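Local coordinates for fucoxanthin chlorophyll a/c-binding protein Lhcq3 (Chaetoceros gracilis, PDB 6L4U) that binds chlorophylls a and c and carotenoids including fucoxanthin, and probably harvests light in an antenna of the diatom Chaetoceros gracilis, at residues X[32-40]-X[165-176]. Sequence-based numbering, arbitrary orientation.
Sequences LSSLPGSTA and KRKQDSELNNGR. With CLA (chlorophyll a), chain B.
Lys165 starts with CG anti to the backbone N (chi1 174°) and bends at chi2 and chi4, which brings its ammonium to the backbone carbonyl of Pro36, while Asp169, with CG anti to its own carbonyl carbon (chi1 -54°), turns OD1 towards the same carbonyl. In this chlorophyll a/b-binding (LHC) fold, the loop ahead of helix 56-85 packs against helix 161-190, which a Glu171–Arg71 salt bridge ties to helix 56-85. Lys165 NZ gives Pro36 O a weak hydrogen bond of 3.3 Å and forms a salt bridge with Asp169 OD2 at 2.8 Å. Pro36 O and Asp169 OD1, both acceptors, are modelled 2.8 Å apart, a doubtful, unfavourable approach that the neighbouring ammonium may partly offset. With an alanine at Asp169, the ammonium would probably lose its carboxylate mate and be free to swing off the carbonyl. Van der Waals contacts flank this cluster: ring atom Pro36 CG lies 3.6 Å from Gln168 OE1, and methyl Leu172 CD1 meets Gly37 CA at 3.7 Å. Gly37 and Arg176 both border the chlorophyll a, but Arg176 NH1 is modelled implausibly close to the ring, so the finer geometry there is doubtful. Thr39 and Asn173 also line a fucoxanthin pocket; methyl Thr39 CG2 touches Asn173 ND2, which is held by a nearly straight bond (168°) to Asp169 O, 2.6 Å long.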
ATOM      1  N   LEU X  32      86.114  -1.436  21.813  1.00 59.14           N
ATOM      2  CA  LEU X  32      87.468  -1.341  21.283  1.00 59.14           C
ATOM      3  C   LEU X  32      88.370  -0.540  22.216  1.00 59.14           C
ATOM      4  O   LEU X  32      87.902   0.092  23.161  1.00 59.14           O
ATOM      5  CB  LEU X  32      87.471  -0.717  19.883  1.00 59.14           C
ATOM      6  CG  LEU X  32      87.228  -1.630  18.673  1.00 59.14           C
ATOM      7  CD1 LEU X  32      85.771  -2.051  18.514  1.00 59.14           C
ATOM      8  CD2 LEU X  32      87.736  -0.970  17.400  1.00 59.14           C
ATOM      9  N   SER X  33      89.672  -0.575  21.932  1.00 59.01           N
ATOM     10  CA  SER X  33      90.681  -0.004  22.812  1.00 59.01           C
ATOM     11  C   SER X  33      90.828   1.505  22.684  1.00 59.01           C
ATOM     12  O   SER X  33      91.238   2.152  23.652  1.00 59.01           O
ATOM     13  CB  SER X  33      92.039  -0.662  22.548  1.00 59.01           C
ATOM     14  OG  SER X  33      92.498  -0.358  21.244  1.00 59.01           O
ATOM     15  N   SER X  34      90.508   2.083  21.525  1.00 59.93           N
ATOM     16  CA  SER X  34      90.539   3.533  21.376  1.00 59.93           C
ATOM     17  C   SER X  34      89.379   4.216  22.084  1.00 59.93           C
ATOM     18  O   SER X  34      89.428   5.432  22.296  1.00 59.93           O
ATOM     19  CB  SER X  34      90.529   3.914  19.895  1.00 59.93           C
ATOM     20  OG  SER X  34      89.302   3.551  19.288  1.00 59.93           O
ATOM     21  N   LEU X  35      88.346   3.462  22.443  1.00 57.08           N
ATOM     22  CA  LEU X  35      87.266   3.961  23.271  1.00 57.08           C
ATOM     23  C   LEU X  35      87.773   4.178  24.697  1.00 57.08           C
ATOM     24  O   LEU X  35      88.784   3.591  25.091  1.00 57.08           O
ATOM     25  CB  LEU X  35      86.100   2.973  23.240  1.00 57.08           C
ATOM     26  CG  LEU X  35      85.030   3.067  22.150  1.00 57.08           C
ATOM     27  CD1 LEU X  35      85.550   2.787  20.752  1.00 57.08           C
ATOM     28  CD2 LEU X  35      83.945   2.071  22.487  1.00 57.08           C
ATOM     29  N   PRO X  36      87.114   5.060  25.468  1.00 57.75           N
ATOM     30  CA  PRO X  36      87.608   5.362  26.828  1.00 57.75           C
ATOM     31  C   PRO X  36      87.683   4.181  27.787  1.00 57.75           C
ATOM     32  O   PRO X  36      88.772   3.893  28.301  1.00 57.75           O
ATOM     33  CB  PRO X  36      86.614   6.420  27.314  1.00 57.75           C
ATOM     34  CG  PRO X  36      86.226   7.132  26.092  1.00 57.75           C
ATOM     35  CD  PRO X  36      86.181   6.103  24.999  1.00 57.75           C
ATOM     36  N   GLY X  37      86.581   3.457  27.996  1.00 57.21           N
ATOM     37  CA  GLY X  37      86.443   2.494  29.089  1.00 57.21           C
ATOM     38  C   GLY X  37      87.415   1.324  29.076  1.00 57.21           C
ATOM     39  O   GLY X  37      87.474   0.586  30.065  1.00 57.21           O
ATOM     40  N   SER X  38      88.170   1.136  27.997  1.00 58.78           N
ATOM     41  CA  SER X  38      89.274   0.188  27.979  1.00 58.78           C
ATOM     42  C   SER X  38      90.394   0.693  28.884  1.00 58.78           C
ATOM     43  O   SER X  38      90.909   1.797  28.684  1.00 58.78           O
ATOM     44  CB  SER X  38      89.778  -0.003  26.550  1.00 58.78           C
ATOM     45  OG  SER X  38      90.896  -0.870  26.513  1.00 58.78           O
ATOM     46  N   THR X  39      90.768  -0.110  29.880  1.00 61.57           N
ATOM     47  CA  THR X  39      91.796   0.295  30.834  1.00 61.57           C
ATOM     48  C   THR X  39      92.907  -0.740  30.955  1.00 61.57           C
ATOM     49  O   THR X  39      93.010  -1.654  30.131  1.00 61.57           O
ATOM     50  CB  THR X  39      91.189   0.562  32.212  1.00 61.57           C
ATOM     51  OG1 THR X  39      90.241  -0.463  32.530  1.00 61.57           O
ATOM     52  CG2 THR X  39      90.505   1.915  32.236  1.00 61.57           C
ATOM     53  N   ALA X  40      93.756  -0.574  31.982  1.00 63.81           N
ATOM     54  CA  ALA X  40      94.935  -1.430  32.131  1.00 63.81           C
ATOM     55  C   ALA X  40      94.631  -2.897  32.441  1.00 63.81           C
ATOM     56  O   ALA X  40      95.151  -3.768  31.722  1.00 63.81           O
ATOM     57  CB  ALA X  40      95.888  -0.825  33.164  1.00 63.81           C
ATOM     58  N   LYS X 165      90.037  12.413  28.543  1.00 62.99           N
ATOM     59  CA  LYS X 165      90.178  10.983  28.288  1.00 62.99           C
ATOM     60  C   LYS X 165      90.415  10.218  29.580  1.00 62.99           C
ATOM     61  O   LYS X 165      89.801   9.171  29.812  1.00 62.99           O
ATOM     62  CB  LYS X 165      91.321  10.729  27.307  1.00 62.99           C
ATOM     63  CG  LYS X 165      91.656   9.269  27.086  1.00 62.99           C
ATOM     64  CD  LYS X 165      90.526   8.535  26.401  1.00 62.99           C
ATOM     65  CE  LYS X 165      90.869   7.066  26.216  1.00 62.99           C
ATOM     66  NZ  LYS X 165      90.899   6.333  27.512  1.00 62.99           N
ATOM     67  N   ARG X 166      91.296  10.732  30.440  1.00 65.63           N
ATOM     68  CA  ARG X 166      91.569  10.061  31.707  1.00 65.63           C
ATOM     69  C   ARG X 166      90.383  10.174  32.654  1.00 65.63           C
ATOM     70  O   ARG X 166      90.081   9.232  33.394  1.00 65.63           O
ATOM     71  CB  ARG X 166      92.830  10.641  32.348  1.00 65.63           C
ATOM     72  CG  ARG X 166      93.384   9.822  33.512  1.00 65.63           C
ATOM     73  CD  ARG X 166      93.072  10.468  34.856  1.00 65.63           C
ATOM     74  NE  ARG X 166      93.242   9.542  35.970  1.00 65.63           N
ATOM     75  CZ  ARG X 166      92.608   9.652  37.132  1.00 65.63           C
ATOM     76  NH1 ARG X 166      91.757  10.647  37.330  1.00 65.63           N
ATOM     77  NH2 ARG X 166      92.821   8.767  38.096  1.00 65.63           N
ATOM     78  N   LYS X 167      89.697  11.314  32.640  1.00 64.98           N
ATOM     79  CA  LYS X 167      88.560  11.502  33.526  1.00 64.98           C
ATOM     80  C   LYS X 167      87.322  10.746  33.061  1.00 64.98           C
ATOM     81  O   LYS X 167      86.473  10.411  33.890  1.00 64.98           O
ATOM     82  CB  LYS X 167      88.248  12.991  33.668  1.00 64.98           C
ATOM     83  CG  LYS X 167      89.072  13.703  34.717  1.00 64.98           C
ATOM     84  CD  LYS X 167      88.354  14.934  35.235  1.00 64.98           C
ATOM     85  CE  LYS X 167      89.347  15.973  35.726  1.00 64.98           C
ATOM     86  NZ  LYS X 167      88.682  17.196  36.248  1.00 64.98           N
ATOM     87  N   GLN X 168      87.195  10.467  31.763  1.00 63.18           N
ATOM     88  CA  GLN X 168      86.130   9.576  31.317  1.00 63.18           C
ATOM     89  C   GLN X 168      86.377   8.143  31.756  1.00 63.18           C
ATOM     90  O   GLN X 168      85.418   7.401  31.992  1.00 63.18           O
ATOM     91  CB  GLN X 168      85.984   9.622  29.798  1.00 63.18           C
ATOM     92  CG  GLN X 168      84.978  10.632  29.297  1.00 63.18           C
ATOM     93  CD  GLN X 168      85.051  10.808  27.799  1.00 63.18           C
ATOM     94  OE1 GLN X 168      86.075  10.529  27.181  1.00 63.18           O
ATOM     95  NE2 GLN X 168      83.962  11.276  27.205  1.00 63.18           N
ATOM     96  N   ASP X 169      87.644   7.735  31.862  1.00 62.40           N
ATOM     97  CA  ASP X 169      87.939   6.393  32.344  1.00 62.40           C
ATOM     98  C   ASP X 169      87.649   6.279  33.828  1.00 62.40           C
ATOM     99  O   ASP X 169      87.182   5.235  34.292  1.00 62.40           O
ATOM    100  CB  ASP X 169      89.395   6.032  32.081  1.00 62.40           C
ATOM    101  CG  ASP X 169      89.781   6.212  30.644  1.00 62.40           C
ATOM    102  OD1 ASP X 169      88.871   6.281  29.800  1.00 62.40           O
ATOM    103  OD2 ASP X 169      90.990   6.287  30.354  1.00 62.40           O
ATOM    104  N   SER X 170      87.919   7.337  34.584  1.00 62.64           N
ATOM    105  CA  SER X 170      87.612   7.326  36.001  1.00 62.64           C
ATOM    106  C   SER X 170      86.130   7.519  36.274  1.00 62.64           C
ATOM    107  O   SER X 170      85.665   7.141  37.351  1.00 62.64           O
ATOM    108  CB  SER X 170      88.422   8.399  36.723  1.00 62.64           C
ATOM    109  OG  SER X 170      88.085   8.431  38.095  1.00 62.64           O
ATOM    110  N   GLU X 171      85.378   8.101  35.335  1.00 58.45           N
ATOM    111  CA  GLU X 171      83.927   8.124  35.479  1.00 58.45           C
ATOM    112  C   GLU X 171      83.346   6.733  35.297  1.00 58.45           C
ATOM    113  O   GLU X 171      82.491   6.302  36.079  1.00 58.45           O
ATOM    114  CB  GLU X 171      83.294   9.093  34.478  1.00 58.45           C
ATOM    115  CG  GLU X 171      81.772   9.124  34.561  1.00 58.45           C
ATOM    116  CD  GLU X 171      81.139  10.413  34.070  1.00 58.45           C
ATOM    117  OE1 GLU X 171      81.852  11.394  33.801  1.00 58.45           O
ATOM    118  OE2 GLU X 171      79.901  10.450  33.959  1.00 58.45           O
ATOM    119  N   LEU X 172      83.818   6.011  34.281  1.00 55.39           N
ATOM    120  CA  LEU X 172      83.287   4.685  34.003  1.00 55.39           C
ATOM    121  C   LEU X 172      83.723   3.678  35.057  1.00 55.39           C
ATOM    122  O   LEU X 172      82.908   2.871  35.510  1.00 55.39           O
ATOM    123  CB  LEU X 172      83.714   4.235  32.608  1.00 55.39           C
ATOM    124  CG  LEU X 172      82.949   4.918  31.472  1.00 55.39           C
ATOM    125  CD1 LEU X 172      83.413   4.416  30.123  1.00 55.39           C
ATOM    126  CD2 LEU X 172      81.456   4.711  31.635  1.00 55.39           C
ATOM    127  N   ASN X 173      84.993   3.726  35.475  1.00 58.78           N
ATOM    128  CA  ASN X 173      85.492   2.776  36.468  1.00 58.78           C
ATOM    129  C   ASN X 173      84.836   2.988  37.826  1.00 58.78           C
ATOM    130  O   ASN X 173      84.547   2.020  38.536  1.00 58.78           O
ATOM    131  CB  ASN X 173      87.008   2.884  36.593  1.00 58.78           C
ATOM    132  CG  ASN X 173      87.736   2.126  35.510  1.00 58.78           C
ATOM    133  OD1 ASN X 173      87.985   0.930  35.636  1.00 58.78           O
ATOM    134  ND2 ASN X 173      88.085   2.819  34.438  1.00 58.78           N
ATOM    135  N   ASN X 174      84.591   4.243  38.205  1.00 60.95           N
ATOM    136  CA  ASN X 174      83.822   4.488  39.419  1.00 60.95           C
ATOM    137  C   ASN X 174      82.356   4.158  39.209  1.00 60.95           C
ATOM    138  O   ASN X 174      81.649   3.836  40.167  1.00 60.95           O
ATOM    139  CB  ASN X 174      83.989   5.934  39.879  1.00 60.95           C
ATOM    140  CG  ASN X 174      85.368   6.208  40.446  1.00 60.95           C
ATOM    141  OD1 ASN X 174      85.562   6.223  41.662  1.00 60.95           O
ATOM    142  ND2 ASN X 174      86.336   6.419  39.564  1.00 60.95           N
ATOM    143  N   GLY X 175      81.884   4.223  37.965  1.00 54.14           N
ATOM    144  CA  GLY X 175      80.548   3.745  37.676  1.00 54.14           C
ATOM    145  C   GLY X 175      80.451   2.234  37.738  1.00 54.14           C
ATOM    146  O   GLY X 175      79.481   1.693  38.274  1.00 54.14           O
ATOM    147  N   ARG X 176      81.463   1.537  37.202  1.00 53.96           N
ATOM    148  CA  ARG X 176      81.490   0.076  37.232  1.00 53.96           C
ATOM    149  C   ARG X 176      81.533  -0.456  38.657  1.00 53.96           C
ATOM    150  O   ARG X 176      80.932  -1.491  38.959  1.00 53.96           O
ATOM    151  CB  ARG X 176      82.705  -0.451  36.470  1.00 53.96           C
ATOM    152  CG  ARG X 176      82.706  -0.283  34.971  1.00 53.96           C
ATOM    153  CD  ARG X 176      84.142  -0.396  34.499  1.00 53.96           C
ATOM    154  NE  ARG X 176      84.370   0.150  33.172  1.00 53.96           N
ATOM    155  CZ  ARG X 176      84.730  -0.561  32.109  1.00 53.96           C
ATOM    156  NH1 ARG X 176      84.887  -1.901  32.168  1.00 53.96           N
ATOM    157  NH2 ARG X 176      84.910   0.078  30.961  1.00 53.96           N
TER
HETATM  158 MG   CLA B 302      80.740  -2.466  31.146  1.00 52.12          MG
HETATM  159  CHA CLA B 302      83.247  -2.540  28.788  1.00 52.12           C
HETATM  160  CHB CLA B 302      78.537  -1.835  28.659  1.00 52.12           C
HETATM  161  CHC CLA B 302      78.308  -2.863  33.399  1.00 52.12           C
HETATM  162  CHD CLA B 302      83.191  -3.666  33.638  1.00 52.12           C
HETATM  163  NA  CLA B 302      80.845  -2.277  29.088  1.00 52.12           N
HETATM  164  C1A CLA B 302      81.849  -2.292  28.302  1.00 52.12           C
HETATM  165  C2A CLA B 302      81.562  -2.045  26.853  1.00 52.12           C
HETATM  166  C3A CLA B 302      80.089  -1.734  26.873  1.00 52.12           C
HETATM  167  C4A CLA B 302      79.810  -1.965  28.313  1.00 52.12           C
HETATM  168  CMA CLA B 302      79.854  -0.268  26.542  1.00 52.12           C
HETATM  169  CAA CLA B 302      81.651  -3.475  26.289  1.00 52.12           C
HETATM  170  CBA CLA B 302      81.028  -3.796  24.934  1.00 52.12           C
HETATM  171  CGA CLA B 302      79.704  -4.534  25.037  1.00 52.12           C
HETATM  172  O1A CLA B 302      78.976  -4.610  24.074  1.00 52.12           O
HETATM  173  O2A CLA B 302      79.204  -5.097  26.277  1.00 52.12           O
HETATM  174  NB  CLA B 302      78.712  -2.348  31.033  1.00 52.12           N
HETATM  175  C1B CLA B 302      77.966  -2.039  29.985  1.00 52.12           C
HETATM  176  C2B CLA B 302      76.504  -2.010  30.229  1.00 52.12           C
HETATM  177  C3B CLA B 302      76.450  -2.335  31.669  1.00 52.12           C
HETATM  178  C4B CLA B 302      77.873  -2.516  32.045  1.00 52.12           C
HETATM  179  CMB CLA B 302      75.388  -1.716  29.269  1.00 52.12           C
HETATM  180  CAB CLA B 302      75.284  -2.460  32.566  1.00 52.12           C
HETATM  181  CBB CLA B 302      74.448  -1.467  32.729  1.00 52.12           C
HETATM  182  NC  CLA B 302      80.762  -3.172  33.079  1.00 52.12           N
HETATM  183  C1C CLA B 302      79.669  -3.159  33.852  1.00 52.12           C
HETATM  184  C2C CLA B 302      79.899  -3.490  35.279  1.00 52.12           C
HETATM  185  C3C CLA B 302      81.348  -3.726  35.330  1.00 52.12           C
HETATM  186  C4C CLA B 302      81.761  -3.510  33.927  1.00 52.12           C
HETATM  187  CMC CLA B 302      78.924  -3.561  36.413  1.00 52.12           C
HETATM  188  CAC CLA B 302      82.196  -4.110  36.511  1.00 52.12           C
HETATM  189  CBC CLA B 302      82.182  -5.621  36.516  1.00 52.12           C
HETATM  190  ND  CLA B 302      82.673  -3.065  31.272  1.00 52.12           N
HETATM  191  C1D CLA B 302      83.638  -3.358  32.286  1.00 52.12           C
HETATM  192  C2D CLA B 302      85.049  -3.297  31.866  1.00 52.12           C
HETATM  193  C3D CLA B 302      84.868  -2.986  30.424  1.00 52.12           C
HETATM  194  C4D CLA B 302      83.510  -2.862  30.192  1.00 52.12           C
HETATM  195  CMD CLA B 302      86.376  -3.547  32.522  1.00 52.12           C
HETATM  196  CAD CLA B 302      85.568  -2.721  29.149  1.00 52.12           C
HETATM  197  OBD CLA B 302      86.839  -2.740  28.982  1.00 52.12           O
HETATM  198  CBD CLA B 302      84.569  -2.410  28.110  1.00 52.12           C
HETATM  199  CGD CLA B 302      84.767  -0.994  27.682  1.00 52.12           C
HETATM  200  O1D CLA B 302      84.451  -0.069  28.405  1.00 52.12           O
HETATM  201  O2D CLA B 302      85.296  -0.716  26.366  1.00 52.12           O
HETATM  202  CED CLA B 302      85.019   0.547  25.779  1.00 52.12           C
HETATM  203  C1  CLA B 302      77.809  -4.913  26.506  1.00 52.12           C
HETATM  204  C2  CLA B 302      77.432  -5.103  27.954  1.00 52.12           C
HETATM  205  C3  CLA B 302      76.174  -5.400  28.315  1.00 52.12           C
HETATM  206  C4  CLA B 302      75.089  -5.538  27.283  1.00 52.12           C
HETATM  207  C5  CLA B 302      75.866  -5.584  29.782  1.00 52.12           C
HETATM  208  C6  CLA B 302      74.404  -5.889  30.078  1.00 52.12           C
HETATM  209  C7  CLA B 302      74.244  -6.900  31.209  1.00 52.12           C
HETATM  210  C8  CLA B 302      74.497  -8.339  30.776  1.00 52.12           C
HETATM  211  C9  CLA B 302      73.765  -8.681  29.485  1.00 52.12           C
HETATM  212  C10 CLA B 302      74.048  -9.273  31.891  1.00 52.12           C
HETATM  213  C11 CLA B 302      74.872  -9.045  33.147  1.00 52.12           C
HETATM  214  C12 CLA B 302      74.303  -9.784  34.348  1.00 52.12           C
HETATM  215  C13 CLA B 302      75.425 -10.065  35.339  1.00 52.12           C
HETATM  216  C14 CLA B 302      75.981 -11.470  35.151  1.00 52.12           C
HETATM  217  C15 CLA B 302      74.934  -9.851  36.765  1.00 52.12           C
HETATM  218  C16 CLA B 302      76.117  -9.621  37.696  1.00 52.12           C
HETATM  219  C17 CLA B 302      75.740  -8.783  38.913  1.00 52.12           C
HETATM  220  C18 CLA B 302      76.838  -7.775  39.239  1.00 52.12           C
HETATM  221  C19 CLA B 302      78.189  -8.450  39.436  1.00 52.12           C
HETATM  222  C20 CLA B 302      76.486  -6.937  40.459  1.00 52.12           C